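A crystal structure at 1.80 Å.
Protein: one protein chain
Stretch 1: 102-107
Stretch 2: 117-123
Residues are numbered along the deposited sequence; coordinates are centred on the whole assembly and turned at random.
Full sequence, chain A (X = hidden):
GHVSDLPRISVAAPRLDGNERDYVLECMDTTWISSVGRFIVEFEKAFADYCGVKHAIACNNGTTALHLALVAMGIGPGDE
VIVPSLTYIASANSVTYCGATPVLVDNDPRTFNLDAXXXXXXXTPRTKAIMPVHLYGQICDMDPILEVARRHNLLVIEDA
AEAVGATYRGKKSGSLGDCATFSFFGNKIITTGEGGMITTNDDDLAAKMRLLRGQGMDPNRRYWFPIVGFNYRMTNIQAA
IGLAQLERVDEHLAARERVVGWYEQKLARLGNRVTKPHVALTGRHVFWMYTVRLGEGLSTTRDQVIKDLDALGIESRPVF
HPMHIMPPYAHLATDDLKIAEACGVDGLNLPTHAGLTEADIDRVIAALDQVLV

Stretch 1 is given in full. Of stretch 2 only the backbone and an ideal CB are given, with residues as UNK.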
# COMPACT_ATOMS: atom_id res chain seq x y z
N PRO A 102 -0.99 -16.17 -15.03
CA PRO A 102 -1.64 -17.06 -14.07
C PRO A 102 -2.05 -18.32 -14.89
O PRO A 102 -2.47 -18.21 -16.05
CB PRO A 102 -2.89 -16.25 -13.69
CG PRO A 102 -2.51 -14.86 -14.02
CD PRO A 102 -1.82 -14.98 -15.30
N VAL A 103 -1.89 -19.51 -14.31
CA VAL A 103 -2.27 -20.78 -14.94
C VAL A 103 -3.12 -21.48 -13.92
O VAL A 103 -2.67 -21.93 -12.84
CB VAL A 103 -1.04 -21.63 -15.35
CG1 VAL A 103 -1.46 -23.06 -15.87
CG2 VAL A 103 -0.25 -20.85 -16.42
N LEU A 104 -4.41 -21.47 -14.25
CA LEU A 104 -5.43 -21.85 -13.34
C LEU A 104 -5.52 -23.33 -13.23
O LEU A 104 -5.40 -24.04 -14.22
CB LEU A 104 -6.82 -21.26 -13.72
CG LEU A 104 -6.95 -19.74 -13.93
CD1 LEU A 104 -8.35 -19.31 -14.28
CD2 LEU A 104 -6.44 -19.01 -12.67
N VAL A 105 -5.78 -23.74 -12.00
CA VAL A 105 -5.93 -25.15 -11.63
C VAL A 105 -7.21 -25.33 -10.76
O VAL A 105 -7.65 -24.39 -10.06
CB VAL A 105 -4.69 -25.69 -10.84
CG1 VAL A 105 -4.52 -24.92 -9.50
CG2 VAL A 105 -4.82 -27.19 -10.65
N ASP A 106 -7.83 -26.50 -10.87
CA ASP A 106 -9.09 -26.81 -10.19
C ASP A 106 -8.74 -27.17 -8.77
O ASP A 106 -7.58 -27.38 -8.46
CB ASP A 106 -9.77 -28.04 -10.81
CG ASP A 106 -11.26 -27.93 -10.81
OD1 ASP A 106 -11.76 -27.00 -10.15
OD2 ASP A 106 -11.92 -28.77 -11.44
N ASN A 107 -9.75 -27.21 -7.91
CA ASN A 107 -9.60 -27.55 -6.50
C ASN A 107 -10.35 -28.82 -6.13
O ASN A 107 -11.09 -29.38 -6.95
CB ASN A 107 -10.23 -26.48 -5.59
CG ASN A 107 -11.66 -26.13 -5.98
OD1 ASN A 107 -11.84 -25.39 -6.93
ND2 ASN A 107 -12.64 -26.51 -5.19
N UNK A 117 -3.33 -33.29 -7.64
CA UNK A 117 -3.39 -34.24 -8.73
C UNK A 117 -3.59 -33.60 -10.09
O UNK A 117 -3.42 -34.31 -11.07
CB UNK A 117 -4.52 -35.24 -8.47
N UNK A 118 -3.94 -32.31 -10.15
CA UNK A 118 -4.16 -31.65 -11.46
C UNK A 118 -2.98 -30.74 -11.80
O UNK A 118 -2.88 -30.12 -12.86
CB UNK A 118 -5.46 -30.84 -11.45
N UNK A 119 -2.05 -30.68 -10.87
CA UNK A 119 -0.91 -29.80 -11.09
C UNK A 119 0.04 -30.16 -12.23
O UNK A 119 0.40 -29.31 -13.08
CB UNK A 119 -0.10 -29.74 -9.80
N UNK A 120 0.53 -31.39 -12.21
CA UNK A 120 1.60 -31.74 -13.14
C UNK A 120 1.41 -31.47 -14.58
O UNK A 120 2.32 -31.04 -15.26
CB UNK A 120 1.90 -33.23 -13.01
N UNK A 121 0.20 -31.77 -15.02
CA UNK A 121 -0.18 -31.63 -16.40
C UNK A 121 -0.23 -30.15 -16.75
O UNK A 121 -0.44 -29.79 -17.90
CB UNK A 121 -1.52 -32.31 -16.67
N UNK A 122 -0.10 -29.27 -15.76
CA UNK A 122 -0.17 -27.83 -16.11
C UNK A 122 1.21 -27.21 -16.23
O UNK A 122 1.39 -26.03 -16.66
CB UNK A 122 -0.98 -27.06 -15.06
N UNK A 123 2.18 -28.01 -15.80
CA UNK A 123 3.58 -27.55 -15.83
C UNK A 123 4.09 -27.46 -17.27
O UNK A 123 3.79 -28.34 -18.05
CB UNK A 123 4.47 -28.49 -15.02

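Position 117 has a CA-to-CB bond that runs sideways to stretch 1. Nothing of that stretch lies within 5.5 Å of the ideal CB. The backbone angles, -71/-13, are ordinary for a turn of helix. Stretch 1 therefore sets no demand here, and many residues would suit, small or polar ones among them. The deposited residue is Ala 117, which makes no contact with the strand.

Position 118 points toward stretch 1. Its ideal CB is 3.8 Å from Val 105 CG2 and 5.0 Å from Asp 106 N. A methyl group beside the CB calls for aliphatic carbon near the backbone. Further out lies Asp 106, whose carboxylate could attract a basic or hydrogen-bonding group. Leucine, methionine, glutamine, arginine or lysine would all be reasonable. The residue is Lys 118. Its CB packs 3.8 Å from Val 105 CG2, and its CD lies 3.8 Å from Asp 106 CB. The contact is thus made by the aliphatic part of the chain. The ammonium does not pair with Asp 106: NZ is hydrogen-bonded elsewhere in the structure, as are both carboxylate oxygens.

Position 119 starts sideways. Its ideal CB is 5.4 Å from Val 105 CG2, so a short side chain would barely feel the strand. A longer apolar one could bend toward the methyls of Val 105, where stretch 1 offers no polar side chain. Leucine, isoleucine or methionine would fit. The residue is Leu 119. Its end comes nearer than its CB bond suggests, yet Leu 119 CD1 stays 4.7 Å from Val 105 CG2, its nearest approach to stretch 1. Both chi angles lie between wells. Its backbone O accepts a hydrogen bond from N of position 122, at 2.7 Å, which helps hold the 3-10 turn.

Position 120 is out of reach of stretch 1. Polar or charged residues would be acceptable. It is Glu 120, and both carboxylate oxygens are hydrogen-bonded elsewhere in the structure.

Position 121 is also out of reach, and its angles of -68/-8 suit the 3-10 turn. Many residues would do. It is Ala 121, whose methyl does not touch the strand.

Position 122 turns back toward stretch 1. The ideal CB is 4.1 Å from Val 103 CG1 and 5.4 Å from Leu 104 O. Val 103 and Val 105 both point this way, with a backbone carbonyl between them. A branched or flexible apolar chain would suit, such as leucine, methionine or isoleucine. The residue is Leu 122, with chi1 m and chi2 t. Its CB meets Val 103 CG1 at 4.1 Å, while its CD1 lies 3.5 Å from Val 105 CB. CD1 is also 3.5 Å from Leu 104 O, a close approach but not a hydrogen bond. This residue has the largest area covered by the strand in stretch 2.

Position 123 points away, and its phi/psi of -70/136 ends the run of helical angles. Stretch 1 imposes nothing, so apolar and polar side chains alike would suit. It is Ile 123, whose N bonds to Glu 120 O at 3.1 Å.

Stretch 2, residues 117-123: AKLEALI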
# COMPACT_ATOMS: atom_id res chain seq x y z
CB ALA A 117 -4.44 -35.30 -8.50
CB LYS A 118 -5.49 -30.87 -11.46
CG LYS A 118 -6.66 -31.80 -11.18
CD LYS A 118 -8.00 -31.29 -11.75
CE LYS A 118 -8.57 -32.32 -12.77
NZ LYS A 118 -9.92 -32.92 -12.44
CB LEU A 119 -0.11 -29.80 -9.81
CG LEU A 119 0.54 -28.62 -9.12
CD1 LEU A 119 -0.31 -27.34 -9.32
CD2 LEU A 119 0.74 -29.08 -7.63
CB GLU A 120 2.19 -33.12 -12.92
CG GLU A 120 3.67 -33.04 -13.02
CD GLU A 120 4.30 -34.27 -12.49
OE1 GLU A 120 3.55 -35.02 -11.82
OE2 GLU A 120 5.51 -34.47 -12.74
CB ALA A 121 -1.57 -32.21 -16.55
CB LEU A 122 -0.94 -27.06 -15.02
CG LEU A 122 -2.44 -27.40 -15.02
CD1 LEU A 122 -3.02 -26.60 -13.83
CD2 LEU A 122 -3.02 -26.92 -16.29
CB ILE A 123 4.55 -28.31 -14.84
CG1 ILE A 123 3.97 -28.27 -13.40
CG2 ILE A 123 5.95 -27.66 -14.85
CD1 ILE A 123 4.64 -29.21 -12.36
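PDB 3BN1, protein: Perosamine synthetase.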